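Local structure of FAD-dependent pyridine nucleotide-disulphide oxidoreductase (Desulfovibrio vulgaris, 3IWA) at residues R361-Q373 and I449-L461. The protein probably catalyses FAD-dependent electron transfer from NADH or NADPH to an acceptor that is not established. Sequence-based numbering, arbitrary orientation.
Sequences REGYDAVNVHVEQ and IVNVAGNVADNVL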
loop_
_atom_site.group_PDB
_atom_site.type_symbol
_atom_site.label_atom_id
_atom_site.label_comp_id
_atom_site.label_asym_id
_atom_site.label_seq_id
_atom_site.Cartn_x
_atom_site.Cartn_y
_atom_site.Cartn_z
ATOM N N ARG A 361 22.795 -8.280 10.750
ATOM C CA ARG A 361 24.150 -7.915 10.254
ATOM C C ARG A 361 24.472 -6.437 10.566
ATOM O O ARG A 361 25.604 -6.108 10.857
ATOM C CB ARG A 361 24.366 -8.269 8.758
ATOM N N GLU A 362 23.463 -5.568 10.561
ATOM C CA GLU A 362 23.638 -4.150 10.922
ATOM C C GLU A 362 23.732 -3.956 12.421
ATOM O O GLU A 362 23.895 -2.820 12.880
ATOM C CB GLU A 362 22.453 -3.311 10.446
ATOM C CG GLU A 362 22.288 -3.215 8.929
ATOM C CD GLU A 362 23.314 -2.306 8.252
ATOM O OE1 GLU A 362 24.097 -1.620 8.962
ATOM O OE2 GLU A 362 23.306 -2.270 7.000
ATOM N N GLY A 363 23.572 -5.048 13.170
ATOM C CA GLY A 363 23.617 -5.020 14.621
ATOM C C GLY A 363 22.360 -4.550 15.342
ATOM O O GLY A 363 22.450 -4.059 16.464
ATOM N N TYR A 364 21.190 -4.662 14.709
ATOM C CA TYR A 364 19.930 -4.453 15.432
ATOM C C TYR A 364 19.634 -5.731 16.172
ATOM O O TYR A 364 19.848 -6.825 15.636
ATOM C CB TYR A 364 18.714 -4.148 14.499
ATOM C CG TYR A 364 18.768 -2.803 13.845
ATOM C CD1 TYR A 364 18.353 -1.659 14.512
ATOM C CD2 TYR A 364 19.274 -2.672 12.555
ATOM C CE1 TYR A 364 18.438 -0.415 13.906
ATOM C CE2 TYR A 364 19.368 -1.452 11.954
ATOM C CZ TYR A 364 18.953 -0.332 12.622
ATOM O OH TYR A 364 19.077 0.857 11.962
ATOM N N ASP A 365 19.114 -5.589 17.376
ATOM C CA ASP A 365 18.508 -6.693 18.087
ATOM C C ASP A 365 17.121 -6.977 17.476
ATOM O O ASP A 365 16.100 -6.639 18.033
ATOM C CB ASP A 365 18.425 -6.313 19.579
ATOM C CG ASP A 365 17.793 -7.409 20.465
ATOM O OD1 ASP A 365 17.558 -8.546 19.994
ATOM O OD2 ASP A 365 17.530 -7.086 21.647
ATOM N N ALA A 366 17.098 -7.620 16.318
ATOM C CA ALA A 366 15.887 -7.716 15.521
ATOM C C ALA A 366 15.225 -9.043 15.676
ATOM O O ALA A 366 15.882 -10.035 15.901
ATOM C CB ALA A 366 16.214 -7.513 14.068
ATOM N N VAL A 367 13.914 -9.070 15.482
ATOM C CA VAL A 367 13.179 -10.313 15.481
ATOM C C VAL A 367 12.322 -10.406 14.230
ATOM O O VAL A 367 11.759 -9.427 13.768
ATOM C CB VAL A 367 12.338 -10.481 16.786
ATOM C CG1 VAL A 367 11.999 -9.147 17.399
ATOM C CG2 VAL A 367 11.079 -11.220 16.522
ATOM N N ASN A 368 12.256 -11.596 13.675
ATOM C CA ASN A 368 11.454 -11.882 12.530
ATOM C C ASN A 368 10.145 -12.526 12.981
ATOM O O ASN A 368 10.143 -13.635 13.519
ATOM C CB ASN A 368 12.210 -12.852 11.631
ATOM C CG ASN A 368 11.756 -12.807 10.184
ATOM O OD1 ASN A 368 11.656 -13.838 9.533
ATOM N ND2 ASN A 368 11.514 -11.619 9.663
ATOM N N VAL A 369 9.043 -11.825 12.751
ATOM C CA VAL A 369 7.695 -12.302 13.070
ATOM C C VAL A 369 6.958 -12.745 11.802
ATOM O O VAL A 369 6.828 -11.989 10.867
ATOM C CB VAL A 369 6.924 -11.136 13.715
ATOM C CG1 VAL A 369 5.501 -11.517 14.042
ATOM C CG2 VAL A 369 7.654 -10.661 14.946
ATOM N N HIS A 370 6.462 -13.963 11.764
ATOM C CA HIS A 370 5.736 -14.430 10.587
ATOM C C HIS A 370 4.245 -14.644 10.864
ATOM O O HIS A 370 3.833 -14.896 11.969
ATOM C CB HIS A 370 6.352 -15.707 10.025
ATOM C CG HIS A 370 6.546 -16.767 11.047
ATOM N ND1 HIS A 370 5.582 -17.715 11.323
ATOM C CD2 HIS A 370 7.569 -17.005 11.904
ATOM C CE1 HIS A 370 6.007 -18.503 12.299
ATOM N NE2 HIS A 370 7.211 -18.096 12.668
ATOM N N VAL A 371 3.466 -14.542 9.810
ATOM C CA VAL A 371 2.054 -14.713 9.847
ATOM C C VAL A 371 1.675 -15.370 8.547
ATOM O O VAL A 371 2.223 -15.011 7.507
ATOM C CB VAL A 371 1.374 -13.349 9.910
ATOM C CG1 VAL A 371 -0.038 -13.492 9.503
ATOM C CG2 VAL A 371 1.510 -12.739 11.318
ATOM N N GLU A 372 0.770 -16.347 8.610
ATOM C CA GLU A 372 0.237 -17.024 7.407
ATOM C C GLU A 372 -1.278 -16.928 7.374
ATOM O O GLU A 372 -1.900 -16.730 8.415
ATOM C CB GLU A 372 0.648 -18.505 7.353
ATOM C CG GLU A 372 2.151 -18.728 7.269
ATOM C CD GLU A 372 2.858 -18.441 8.581
ATOM O OE1 GLU A 372 2.298 -18.782 9.646
ATOM O OE2 GLU A 372 3.976 -17.889 8.555
ATOM N N GLN A 373 -1.865 -17.071 6.184
ATOM C CA GLN A 373 -3.326 -16.971 5.996
ATOM C C GLN A 373 -3.856 -18.115 5.127
ATOM O O GLN A 373 -3.324 -18.386 4.045
ATOM C CB GLN A 373 -3.686 -15.624 5.372
ATOM C CG GLN A 373 -5.194 -15.371 5.153
ATOM C CD GLN A 373 -5.473 -13.976 4.578
ATOM O OE1 GLN A 373 -5.639 -13.811 3.366
ATOM N NE2 GLN A 373 -5.503 -12.967 5.447
ATOM N N ILE A 449 -4.243 -8.984 7.273
ATOM C CA ILE A 449 -3.024 -9.659 7.653
ATOM C C ILE A 449 -1.913 -8.722 8.064
ATOM O O ILE A 449 -1.138 -9.057 8.936
ATOM C CB ILE A 449 -2.573 -10.688 6.581
ATOM C CG1 ILE A 449 -1.437 -11.554 7.158
ATOM C CG2 ILE A 449 -2.211 -10.011 5.280
ATOM C CD1 ILE A 449 -0.909 -12.612 6.228
ATOM N N VAL A 450 -1.877 -7.514 7.512
ATOM C CA VAL A 450 -0.875 -6.539 7.912
ATOM C C VAL A 450 -1.046 -6.126 9.376
ATOM O O VAL A 450 -0.063 -6.015 10.108
ATOM C CB VAL A 450 -0.922 -5.270 7.033
ATOM C CG1 VAL A 450 -0.194 -4.126 7.713
ATOM C CG2 VAL A 450 -0.301 -5.552 5.681
ATOM N N ASN A 451 -2.287 -5.849 9.772
ATOM C CA ASN A 451 -2.602 -5.532 11.161
ATOM C C ASN A 451 -2.287 -6.746 12.049
ATOM O O ASN A 451 -1.752 -6.615 13.128
ATOM C CB ASN A 451 -4.096 -5.162 11.337
ATOM C CG ASN A 451 -4.519 -3.881 10.597
ATOM O OD1 ASN A 451 -5.599 -3.839 10.033
ATOM N ND2 ASN A 451 -3.685 -2.841 10.625
ATOM N N VAL A 452 -2.637 -7.935 11.583
ATOM C CA VAL A 452 -2.379 -9.148 12.357
ATOM C C VAL A 452 -0.868 -9.280 12.587
ATOM O O VAL A 452 -0.455 -9.581 13.678
ATOM C CB VAL A 452 -3.005 -10.387 11.680
ATOM C CG1 VAL A 452 -2.567 -11.738 12.384
ATOM C CG2 VAL A 452 -4.554 -10.232 11.632
ATOM N N ALA A 453 -0.042 -8.960 11.597
ATOM C CA ALA A 453 1.408 -9.049 11.782
ATOM C C ALA A 453 1.861 -8.103 12.879
ATOM O O ALA A 453 2.725 -8.453 13.671
ATOM C CB ALA A 453 2.161 -8.765 10.476
ATOM N N GLY A 454 1.309 -6.892 12.906
ATOM C CA GLY A 454 1.627 -5.929 13.968
ATOM C C GLY A 454 1.190 -6.397 15.366
ATOM O O GLY A 454 1.876 -6.162 16.343
ATOM N N ASN A 455 0.062 -7.088 15.447
ATOM C CA ASN A 455 -0.425 -7.621 16.730
ATOM C C ASN A 455 0.448 -8.788 17.238
ATOM O O ASN A 455 0.833 -8.803 18.412
ATOM C CB ASN A 455 -1.892 -8.056 16.608
ATOM C CG ASN A 455 -2.850 -6.867 16.290
ATOM O OD1 ASN A 455 -2.498 -5.679 16.362
ATOM N ND2 ASN A 455 -4.049 -7.215 15.946
ATOM N N VAL A 456 0.778 -9.729 16.348
ATOM C CA VAL A 456 1.702 -10.807 16.683
ATOM C C VAL A 456 3.078 -10.295 17.108
ATOM O O VAL A 456 3.639 -10.773 18.085
ATOM C CB VAL A 456 1.864 -11.824 15.555
ATOM C CG1 VAL A 456 2.924 -12.849 15.942
ATOM C CG2 VAL A 456 0.540 -12.490 15.233
ATOM N N ALA A 457 3.593 -9.266 16.444
ATOM C CA ALA A 457 4.871 -8.666 16.833
ATOM C C ALA A 457 4.851 -7.943 18.202
ATOM O O ALA A 457 5.833 -7.939 18.958
ATOM C CB ALA A 457 5.312 -7.699 15.744
ATOM N N ASP A 458 3.761 -7.243 18.481
ATOM C CA ASP A 458 3.570 -6.624 19.791
ATOM C C ASP A 458 3.473 -7.732 20.859
ATOM O O ASP A 458 4.043 -7.601 21.932
ATOM C CB ASP A 458 2.317 -5.745 19.771
ATOM C CG ASP A 458 1.891 -5.271 21.151
ATOM O OD1 ASP A 458 2.725 -4.974 22.019
ATOM O OD2 ASP A 458 0.687 -5.161 21.344
ATOM N N ASN A 459 2.781 -8.820 20.529
ATOM C CA ASN A 459 2.754 -10.006 21.383
ATOM C C ASN A 459 4.138 -10.697 21.558
ATOM O O ASN A 459 4.557 -11.011 22.694
ATOM C CB ASN A 459 1.715 -11.018 20.860
ATOM C CG ASN A 459 0.283 -10.545 21.061
ATOM O OD1 ASN A 459 0.029 -9.562 21.754
ATOM N ND2 ASN A 459 -0.647 -11.221 20.421
ATOM N N VAL A 460 4.849 -10.943 20.446
ATOM C CA VAL A 460 6.200 -11.523 20.552
ATOM C C VAL A 460 7.074 -10.613 21.415
ATOM O O VAL A 460 7.717 -11.094 22.324
ATOM C CB VAL A 460 6.862 -11.818 19.195
ATOM C CG1 VAL A 460 8.370 -12.131 19.388
ATOM C CG2 VAL A 460 6.163 -12.951 18.499
ATOM N N LEU A 461 7.055 -9.305 21.202
ATOM C CA LEU A 461 7.863 -8.395 22.050
ATOM C C LEU A 461 7.459 -8.281 23.550
ATOM O O LEU A 461 8.225 -7.763 24.369
ATOM C CB LEU A 461 7.919 -6.981 21.439
ATOM C CG LEU A 461 8.580 -6.768 20.056
ATOM C CD1 LEU A 461 8.503 -5.303 19.618
ATOM C CD2 LEU A 461 10.019 -7.235 20.050
#
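Val371 and Val369 of strand 366-372 press their methyl groups into the helix 449-461, and here the packing is tightest. CG1 of Val371 lies 3.3 Å from CG1 of Ile449, a tight fit whose exact closeness may partly reflect coordinate error; the two side chains run past each other in opposite directions. The other methyl of Val371, CG2, reaches the helix backbone, 3.7 Å from CA of Ala453. Val369 sets one methyl on each of two neighbouring residues: CG1, anti to the backbone N (chi1 178°), meets CG1 of Val456 at 3.5 Å, while CG2 rests 3.9 Å from CB of Ala457. Since CG2 of Val371 also meets CG2 of Val456, both strand valines touch that residue. Alanine suits Ala453 and Ala457 because a lone methyl lets the strand come near, the axes passing 8.2 Å apart at 136°. Beta-branched valines suit the strand, offering two methyls close to the main chain.

The strand is the edge, within this chain, of the antiparallel sheet of the dimerisation domain, bonded to strand 386-393, and the helix packs across one face of that sheet. The helix flank bearing Asn451 and Asp458 meets the second subunit, where Asp458 forms a salt bridge with Arg320 of that subunit.

Around this buried middle lies a more open flank. Val452 and Val456 are partly exposed and Val460, against Val367, is exposed, although CG1 of Val367 still packs 3.8 Å from CD2 of Leu461. Exposed Gln373 lays its long aliphatic chain over Ile449, NE2 ending 3.9 Å from CB, with the amide at the solvent-exposed rim. On the strand face turned from the helix, His370 ND1 donates to the syn lone pair of Glu372 OE2 at 3.2 Å, a bent bond (135°) tilted from the ring plane.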